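Local coordinates for effector protein B, substrate of the Dot/Icm secretion system (Legionella drancourtii, PDB 4JVS) that probably acts as a GTPase-activating protein on a small GTPase, here bound as its GDP–aluminium fluoride complex through the GAP domain of a secreted bacterial effector, at residues A105-G109 with R137-Y141; I121-S126 with W157-Q161. All coordinates share one frame; numbering follows the deposited sequence.

Contact 1 (A105-G109 with R137-Y141); sequences AALHG and RFAPY. With GDP (guanosine-5'-diphosphate), chain D; AF3 (aluminum fluoride), chain E.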
ATOM      1  N   ALA A 105      13.668  -9.808 -11.199  1.00 38.50           N
ATOM      2  CA  ALA A 105      13.828 -10.249  -9.820  1.00 38.09           C
ATOM      3  C   ALA A 105      12.591  -9.864  -9.015  1.00 37.33           C
ATOM      4  O   ALA A 105      11.781  -9.068  -9.477  1.00 38.72           O
ATOM      5  CB  ALA A 105      15.087  -9.647  -9.212  1.00 34.19           C
ATOM      6  N   ALA A 106      12.436 -10.436  -7.823  1.00 37.34           N
ATOM      7  CA  ALA A 106      11.281 -10.124  -6.972  1.00 36.49           C
ATOM      8  C   ALA A 106      11.432  -8.782  -6.256  1.00 33.87           C
ATOM      9  O   ALA A 106      12.523  -8.430  -5.808  1.00 33.61           O
ATOM     10  CB  ALA A 106      11.029 -11.241  -5.961  1.00 35.72           C
ATOM     11  N   LEU A 107      10.326  -8.042  -6.165  1.00 36.13           N
ATOM     12  CA  LEU A 107      10.275  -6.744  -5.486  1.00 33.49           C
ATOM     13  C   LEU A 107       9.218  -6.762  -4.370  1.00 34.80           C
ATOM     14  O   LEU A 107       8.018  -6.641  -4.623  1.00 35.08           O
ATOM     15  CB  LEU A 107      10.008  -5.607  -6.485  1.00 30.22           C
ATOM     16  CG  LEU A 107       9.915  -4.209  -5.859  1.00 32.51           C
ATOM     17  CD1 LEU A 107      11.152  -3.895  -5.037  1.00 29.01           C
ATOM     18  CD2 LEU A 107       9.663  -3.117  -6.891  1.00 28.91           C
ATOM     19  N   HIS A 108       9.685  -6.915  -3.137  1.00 34.94           N
ATOM     20  CA  HIS A 108       8.817  -7.145  -1.989  1.00 35.21           C
ATOM     21  C   HIS A 108       7.883  -8.334  -2.207  1.00 38.56           C
ATOM     22  O   HIS A 108       6.692  -8.259  -1.885  1.00 43.10           O
ATOM     23  CB  HIS A 108       8.018  -5.887  -1.634  1.00 35.50           C
ATOM     24  CG  HIS A 108       8.868  -4.672  -1.426  1.00 36.74           C
ATOM     25  ND1 HIS A 108       8.520  -3.428  -1.913  1.00 36.64           N
ATOM     26  CD2 HIS A 108      10.050  -4.507  -0.785  1.00 37.45           C
ATOM     27  CE1 HIS A 108       9.452  -2.551  -1.582  1.00 37.11           C
ATOM     28  NE2 HIS A 108      10.391  -3.180  -0.898  1.00 37.80           N
ATOM     29  N   GLY A 109       8.435  -9.396  -2.770  1.00 37.54           N
ATOM     30  CA  GLY A 109       7.755 -10.648  -2.993  1.00 36.57           C
ATOM     31  C   GLY A 109       7.050 -10.962  -4.280  1.00 37.63           C
ATOM     32  O   GLY A 109       6.572 -12.051  -4.442  1.00 36.89           O
ATOM     33  N   ARG A 137       1.190  -6.489  -0.358  1.00 29.97           N
ATOM     34  CA  ARG A 137       2.002  -5.776  -1.343  1.00 29.45           C
ATOM     35  C   ARG A 137       1.984  -6.335  -2.753  1.00 31.65           C
ATOM     36  O   ARG A 137       2.026  -7.554  -2.963  1.00 32.54           O
ATOM     37  CB  ARG A 137       3.453  -5.697  -0.881  1.00 30.59           C
ATOM     38  CG  ARG A 137       3.678  -4.742   0.248  1.00 32.21           C
ATOM     39  CD  ARG A 137       5.149  -4.530   0.445  1.00 33.15           C
ATOM     40  NE  ARG A 137       5.378  -3.492   1.430  1.00 32.53           N
ATOM     41  CZ  ARG A 137       5.280  -2.199   1.172  1.00 31.80           C
ATOM     42  NH1 ARG A 137       4.958  -1.788  -0.044  1.00 32.67           N
ATOM     43  NH2 ARG A 137       5.497  -1.319   2.134  1.00 35.80           N
ATOM     44  N   PHE A 138       1.934  -5.415  -3.713  1.00 30.42           N
ATOM     45  CA  PHE A 138       2.033  -5.751  -5.125  1.00 30.46           C
ATOM     46  C   PHE A 138       2.941  -4.703  -5.773  1.00 32.51           C
ATOM     47  O   PHE A 138       2.540  -3.974  -6.682  1.00 33.85           O
ATOM     48  CB  PHE A 138       0.647  -5.772  -5.761  1.00 28.80           C
ATOM     49  CG  PHE A 138       0.608  -6.428  -7.098  1.00 31.89           C
ATOM     50  CD1 PHE A 138       1.107  -7.712  -7.271  1.00 34.75           C
ATOM     51  CD2 PHE A 138       0.063  -5.773  -8.191  1.00 33.15           C
ATOM     52  CE1 PHE A 138       1.067  -8.333  -8.525  1.00 33.09           C
ATOM     53  CE2 PHE A 138       0.022  -6.385  -9.435  1.00 33.89           C
ATOM     54  CZ  PHE A 138       0.523  -7.668  -9.600  1.00 33.01           C
ATOM     55  N   ALA A 139       4.178  -4.651  -5.283  1.00 30.84           N
ATOM     56  CA  ALA A 139       5.130  -3.593  -5.608  1.00 26.34           C
ATOM     57  C   ALA A 139       5.479  -3.383  -7.094  1.00 30.68           C
ATOM     58  O   ALA A 139       5.765  -2.251  -7.502  1.00 31.42           O
ATOM     59  CB  ALA A 139       6.402  -3.769  -4.779  1.00 26.87           C
ATOM     60  N   PRO A 140       5.483  -4.457  -7.914  1.00 31.54           N
ATOM     61  CA  PRO A 140       5.943  -4.156  -9.271  1.00 31.78           C
ATOM     62  C   PRO A 140       4.977  -3.318 -10.099  1.00 35.97           C
ATOM     63  O   PRO A 140       5.378  -2.853 -11.172  1.00 37.17           O
ATOM     64  CB  PRO A 140       6.118  -5.546  -9.896  1.00 34.30           C
ATOM     65  CG  PRO A 140       6.320  -6.463  -8.728  1.00 31.49           C
ATOM     66  CD  PRO A 140       5.413  -5.913  -7.686  1.00 32.54           C
ATOM     67  N   TYR A 141       3.745  -3.117  -9.622  1.00 35.04           N
ATOM     68  CA  TYR A 141       2.778  -2.328 -10.384  1.00 34.80           C
ATOM     69  C   TYR A 141       2.385  -0.991  -9.757  1.00 34.55           C
ATOM     70  O   TYR A 141       1.634  -0.231 -10.359  1.00 35.30           O
ATOM     71  CB  TYR A 141       1.543  -3.158 -10.747  1.00 36.31           C
ATOM     72  CG  TYR A 141       1.744  -3.995 -11.989  1.00 36.10           C
ATOM     73  CD1 TYR A 141       1.569  -3.449 -13.258  1.00 37.15           C
ATOM     74  CD2 TYR A 141       2.125  -5.327 -11.896  1.00 38.10           C
ATOM     75  CE1 TYR A 141       1.762  -4.213 -14.406  1.00 39.96           C
ATOM     76  CE2 TYR A 141       2.321  -6.106 -13.035  1.00 38.52           C
ATOM     77  CZ  TYR A 141       2.139  -5.543 -14.285  1.00 40.62           C
ATOM     78  OH  TYR A 141       2.339  -6.319 -15.406  1.00 39.62           O
TER
HETATM   79  PB  GDP D 400       6.504   1.500   3.874  1.00 34.27           P
HETATM   80  O1B GDP D 400       5.712   1.806   2.592  1.00 38.71           O
HETATM   81  O2B GDP D 400       5.542   1.661   5.066  1.00 36.23           O
HETATM   82  O3B GDP D 400       7.726   2.378   3.992  1.00 29.19           O
HETATM   83  O3A GDP D 400       6.977   0.004   3.776  1.00 35.70           O
HETATM   84  PA  GDP D 400       7.699  -0.745   4.957  1.00 38.03           P
HETATM   85  O1A GDP D 400       6.816  -1.846   5.489  1.00 37.26           O
HETATM   86  O2A GDP D 400       8.029   0.184   6.085  1.00 34.10           O
HETATM   87  O5' GDP D 400       9.000  -1.315   4.303  1.00 37.55           O
HETATM   88  C5' GDP D 400       9.345  -2.567   4.761  1.00 43.32           C
HETATM   89  C4' GDP D 400       9.840  -3.491   3.673  1.00 40.22           C
HETATM   90  O4' GDP D 400      11.099  -3.105   3.171  1.00 40.31           O
HETATM   91  C3' GDP D 400       9.987  -4.749   4.428  1.00 43.20           C
HETATM   92  O3' GDP D 400       9.023  -5.657   4.049  1.00 47.39           O
HETATM   93  C2' GDP D 400      11.401  -5.151   4.249  1.00 42.63           C
HETATM   94  O2' GDP D 400      11.530  -6.188   3.342  1.00 48.11           O
HETATM   95  C1' GDP D 400      12.078  -3.901   3.783  1.00 39.51           C
HETATM   96  N9  GDP D 400      12.838  -3.162   4.798  1.00 40.84           N
HETATM   97  C8  GDP D 400      12.382  -2.185   5.614  1.00 39.22           C
HETATM   98  N7  GDP D 400      13.353  -1.712   6.401  1.00 36.88           N
HETATM   99  C5  GDP D 400      14.488  -2.361   6.117  1.00 37.30           C
HETATM  100  C6  GDP D 400      15.844  -2.276   6.646  1.00 39.75           C
HETATM  101  O6  GDP D 400      16.141  -1.491   7.534  1.00 38.16           O
HETATM  102  N1  GDP D 400      16.803  -3.133   6.110  1.00 41.91           N
HETATM  103  C2  GDP D 400      16.549  -4.080   5.077  1.00 37.63           C
HETATM  104  N2  GDP D 400      17.588  -4.929   4.561  1.00 37.88           N
HETATM  105  N3  GDP D 400      15.290  -4.160   4.581  1.00 38.19           N
HETATM  106  C4  GDP D 400      14.205  -3.290   5.100  1.00 38.90           C
HETATM  107 AL   AF3 E 401       4.291   1.738   1.783  1.00 35.11          AL
HETATM  108  F1  AF3 E 401       4.294   3.339   1.287  1.00 34.77           F
HETATM  109  F2  AF3 E 401       4.046   1.600   3.425  1.00 35.71           F
HETATM  110  F3  AF3 E 401       3.729   0.490   0.814  1.00 34.90           F
HETATM  111  O   HOH W   1       2.096   2.294   2.168  1.00 41.29           O

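Contact 2 (I121-S126 with W157-Q161); sequences ILRHLS and WAKMQ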
ATOM      1  N   ILE A 121      -4.480  -6.672 -11.240  1.00 32.12           N
ATOM      2  CA  ILE A 121      -3.704  -5.567 -10.723  1.00 32.75           C
ATOM      3  C   ILE A 121      -4.605  -4.675  -9.862  1.00 36.31           C
ATOM      4  O   ILE A 121      -4.285  -4.402  -8.694  1.00 33.46           O
ATOM      5  CB  ILE A 121      -3.063  -4.771 -11.878  1.00 33.81           C
ATOM      6  CG1 ILE A 121      -2.119  -5.683 -12.675  1.00 35.12           C
ATOM      7  CG2 ILE A 121      -2.309  -3.557 -11.350  1.00 34.39           C
ATOM      8  CD1 ILE A 121      -1.725  -5.162 -14.050  1.00 33.91           C
ATOM      9  N   LEU A 122      -5.738  -4.251 -10.428  1.00 34.90           N
ATOM     10  CA  LEU A 122      -6.707  -3.435  -9.697  1.00 31.99           C
ATOM     11  C   LEU A 122      -7.105  -4.047  -8.354  1.00 33.87           C
ATOM     12  O   LEU A 122      -7.075  -3.369  -7.322  1.00 36.39           O
ATOM     13  CB  LEU A 122      -7.956  -3.212 -10.530  1.00 33.31           C
ATOM     14  CG  LEU A 122      -9.003  -2.329  -9.855  1.00 36.56           C
ATOM     15  CD1 LEU A 122      -8.425  -0.929  -9.666  1.00 35.21           C
ATOM     16  CD2 LEU A 122     -10.317  -2.305 -10.651  1.00 33.90           C
ATOM     17  N   ARG A 123      -7.422  -5.314  -8.341  1.00 33.70           N
ATOM     18  CA  ARG A 123      -7.688  -6.003  -7.109  1.00 36.09           C
ATOM     19  C   ARG A 123      -6.524  -6.043  -6.180  1.00 35.76           C
ATOM     20  O   ARG A 123      -6.684  -5.997  -5.004  1.00 35.74           O
ATOM     21  CB  ARG A 123      -8.060  -7.424  -7.415  1.00 35.16           C
ATOM     22  CG  ARG A 123      -9.453  -7.653  -7.779  1.00 37.59           C
ATOM     23  CD  ARG A 123      -9.546  -9.057  -8.197  1.00 39.47           C
ATOM     24  NE  ARG A 123     -10.849  -9.463  -8.676  1.00 42.95           N
ATOM     25  CZ  ARG A 123     -11.105  -9.821  -9.926  1.00 46.65           C
ATOM     26  NH1 ARG A 123     -12.300 -10.212 -10.271  1.00 45.77           N
ATOM     27  NH2 ARG A 123     -10.173  -9.797 -10.835  1.00 44.01           N
ATOM     28  N   HIS A 124      -5.339  -6.183  -6.712  1.00 32.62           N
ATOM     29  CA  HIS A 124      -4.151  -6.294  -5.878  1.00 31.05           C
ATOM     30  C   HIS A 124      -3.826  -5.013  -5.138  1.00 32.23           C
ATOM     31  O   HIS A 124      -3.470  -5.041  -3.956  1.00 33.62           O
ATOM     32  CB  HIS A 124      -2.948  -6.715  -6.716  1.00 32.87           C
ATOM     33  CG  HIS A 124      -2.781  -8.196  -6.824  1.00 34.26           C
ATOM     34  ND1 HIS A 124      -3.301  -9.070  -5.895  1.00 36.01           N
ATOM     35  CD2 HIS A 124      -2.164  -8.960  -7.756  1.00 34.98           C
ATOM     36  CE1 HIS A 124      -3.015 -10.310  -6.252  1.00 37.28           C
ATOM     37  NE2 HIS A 124      -2.323 -10.271  -7.376  1.00 37.17           N
ATOM     38  N   LEU A 125      -3.952  -3.897  -5.847  1.00 32.63           N
ATOM     39  CA  LEU A 125      -3.538  -2.595  -5.347  1.00 32.90           C
ATOM     40  C   LEU A 125      -4.586  -1.961  -4.457  1.00 35.55           C
ATOM     41  O   LEU A 125      -4.386  -0.848  -3.967  1.00 36.95           O
ATOM     42  CB  LEU A 125      -3.248  -1.645  -6.508  1.00 32.18           C
ATOM     43  CG  LEU A 125      -2.035  -2.040  -7.340  1.00 32.34           C
ATOM     44  CD1 LEU A 125      -1.836  -1.105  -8.533  1.00 32.49           C
ATOM     45  CD2 LEU A 125      -0.828  -2.067  -6.442  1.00 28.95           C
ATOM     46  N   SER A 126      -5.703  -2.652  -4.250  1.00 34.29           N
ATOM     47  CA  SER A 126      -6.810  -2.038  -3.531  1.00 34.56           C
ATOM     48  C   SER A 126      -7.577  -2.946  -2.561  1.00 36.84           C
ATOM     49  O   SER A 126      -8.461  -2.478  -1.848  1.00 38.94           O
ATOM     50  CB  SER A 126      -7.758  -1.374  -4.527  1.00 36.19           C
ATOM     51  OG  SER A 126      -7.121  -0.260  -5.144  1.00 38.03           O
ATOM     52  N   TRP A 157      -9.532   3.164 -15.568  1.00 41.01           N
ATOM     53  CA  TRP A 157      -8.610   2.726 -14.518  1.00 39.13           C
ATOM     54  C   TRP A 157      -8.540   3.709 -13.363  1.00 40.08           C
ATOM     55  O   TRP A 157      -8.689   3.325 -12.203  1.00 39.81           O
ATOM     56  CB  TRP A 157      -7.194   2.521 -15.065  1.00 39.14           C
ATOM     57  CG  TRP A 157      -6.218   2.211 -13.986  1.00 38.05           C
ATOM     58  CD1 TRP A 157      -5.384   3.088 -13.353  1.00 40.60           C
ATOM     59  CD2 TRP A 157      -5.992   0.931 -13.376  1.00 38.36           C
ATOM     60  NE1 TRP A 157      -4.646   2.432 -12.392  1.00 42.76           N
ATOM     61  CE2 TRP A 157      -5.001   1.107 -12.389  1.00 40.77           C
ATOM     62  CE3 TRP A 157      -6.529  -0.343 -13.572  1.00 35.97           C
ATOM     63  CZ2 TRP A 157      -4.537   0.056 -11.603  1.00 39.00           C
ATOM     64  CZ3 TRP A 157      -6.065  -1.383 -12.799  1.00 37.30           C
ATOM     65  CH2 TRP A 157      -5.078  -1.179 -11.824  1.00 38.85           C
ATOM     66  N   ALA A 158      -8.313   4.979 -13.680  1.00 40.58           N
ATOM     67  CA  ALA A 158      -8.189   5.999 -12.650  1.00 41.04           C
ATOM     68  C   ALA A 158      -9.472   6.126 -11.847  1.00 43.08           C
ATOM     69  O   ALA A 158      -9.425   6.414 -10.654  1.00 43.67           O
ATOM     70  CB  ALA A 158      -7.819   7.331 -13.263  1.00 46.49           C
ATOM     71  N   LYS A 159     -10.611   5.899 -12.499  1.00 41.49           N
ATOM     72  CA  LYS A 159     -11.901   5.998 -11.823  1.00 40.97           C
ATOM     73  C   LYS A 159     -12.144   4.828 -10.873  1.00 40.91           C
ATOM     74  O   LYS A 159     -12.673   5.014  -9.775  1.00 40.89           O
ATOM     75  CB  LYS A 159     -13.042   6.139 -12.838  1.00 40.84           C
ATOM     76  CG  LYS A 159     -13.081   7.518 -13.497  1.00 47.36           C
ATOM     77  CD  LYS A 159     -14.066   7.606 -14.659  1.00 49.43           C
ATOM     78  CE  LYS A 159     -14.003   8.968 -15.348  1.00 47.85           C
ATOM     79  NZ  LYS A 159     -14.991   9.072 -16.460  1.00 51.76           N
ATOM     80  N   MET A 160     -11.746   3.631 -11.304  1.00 40.90           N
ATOM     81  CA  MET A 160     -11.919   2.410 -10.526  1.00 38.95           C
ATOM     82  C   MET A 160     -11.024   2.439  -9.308  1.00 39.98           C
ATOM     83  O   MET A 160     -11.436   2.077  -8.207  1.00 41.23           O
ATOM     84  CB  MET A 160     -11.541   1.198 -11.365  1.00 39.54           C
ATOM     85  CG  MET A 160     -12.343   1.064 -12.635  1.00 43.59           C
ATOM     86  SD  MET A 160     -14.077   0.723 -12.311  1.00 43.39           S
ATOM     87  CE  MET A 160     -14.776   1.234 -13.880  1.00 42.90           C
ATOM     88  N   GLN A 161      -9.785   2.861  -9.521  1.00 38.75           N
ATOM     89  CA  GLN A 161      -8.806   2.937  -8.450  1.00 38.71           C
ATOM     90  C   GLN A 161      -9.230   3.986  -7.424  1.00 39.59           C
ATOM     91  O   GLN A 161      -8.921   3.889  -6.235  1.00 40.87           O
ATOM     92  CB  GLN A 161      -7.438   3.259  -9.048  1.00 38.57           C
ATOM     93  CG  GLN A 161      -6.327   3.425  -8.058  1.00 38.75           C
ATOM     94  CD  GLN A 161      -5.142   2.558  -8.389  1.00 42.36           C
ATOM     95  OE1 GLN A 161      -5.247   1.333  -8.381  1.00 47.03           O
ATOM     96  NE2 GLN A 161      -4.001   3.183  -8.687  1.00 42.86           N
TER

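Contact 1 (A105-G109 with R137-Y141)
L107 and A139 bring two pieces of backbone within 6.0 Å of each other, measured from L107 CA to A139 CA: a short, weakly bonded strand 106-107 and the irregular loop after strand 135-136. R137 is placed as the arginine finger is in many GTPase-activating proteins, which reach with it into the nucleotide pocket of their partner. L107 and H108 form its flank. The methyl of A139 touches both, its CB 3.7 Å from L107 CG and 3.6 Å from H108 ND1. P140 CG adds a looser contact to L107 CB. H108 also leans on the aliphatic part of the arginine, its CB 3.8 Å from R137 CD, with the imidazole and guanidinium planes turned 47° apart. R137 leaves the backbone with CG anti to the carbonyl carbon (chi1 -73°) and runs extended to NE, and this length carries its guanidinium to the junction of the GDP beta-phosphate and the aluminium fluoride. There R137 NH2 donates to GDP O1B at 3.2 Å, with an N-H...O angle of 150°. Both terminal nitrogens also make weak bonds to fluorine F3. Other bonds to the two ligands come from the neighbouring protein chain. The aluminium sits between GDP O1B and a water, both bound to it, as expected where aluminium fluoride stands in for the phosphoryl group in transfer.

Contact 2 (I121-S126 with W157-Q161)
L122 lies over one face of the W157 indole, its CD1 methyl 4.2 Å from the centroid of the six-membered ring and 22° off the ring normal, a CH-pi contact displaced toward the rim. At the edge, near the ring plane, comes L125 CD1, 4.3 Å from W157 CZ2. I121 approaches obliquely, its CG2 methyl 3.7 Å from W157 CH2. F95 (edge-to-face) and Y148 (at a steep angle) are further aromatic neighbours.

The principle at work is helix-to-helix packing through one large flat side chain, which here joins the last turn of helix 118-124 to helix 156-177. The CB of W157 does not aim at the opposing turn, but with CG anti to the backbone N (chi1 174°) the six-membered ring reaches it, bringing W157 CZ3 3.5 Å from L122 CB. L122 divides its two methyls: while CD1 takes the indole, CD2 sits 3.8 Å from M160 CB. The bent chain of M160 then leads away, to helices 60-80 and 193-214.

Q161 follows one turn after W157, its amide nitrogen bonded to the W157 carbonyl oxygen. Its side chain bends at chi2, and Q161 OE1 comes 4.0 Å from L125 CB and lies near S126 OG as well, whereas NE2 is held by S145 OG of helix 142-151. L125, S126 and Q161 each pack against a basic side chain of another protein chain.

Between the two segments the interaction is therefore essentially apolar and depends on shape, while the buried amide of Q161 is fixed from a third helix by S145 OG.

Contacts 1 and 2 lie with centres about 16 Å apart in the N-terminal subdomain of the LepB-type GAP domain, and their segments alternate along the chain: 105-109, 121-126, 137-141, 157-161. They also touch directly. F138, next to R137, packs its ring on H124, with F138 CE1 3.4 Å from H124 CD2. The same ring meets I121, as does that of Y141. Helix 118-124 touches both the R137 loop and helix 156-177, I121 taking part in each. Contact 1 sits at the nucleotide and is partly buried, whereas contact 2 is fully buried and nearer the chain centre; through F138 and Y141 the loop carrying R137 is packed against the helical core.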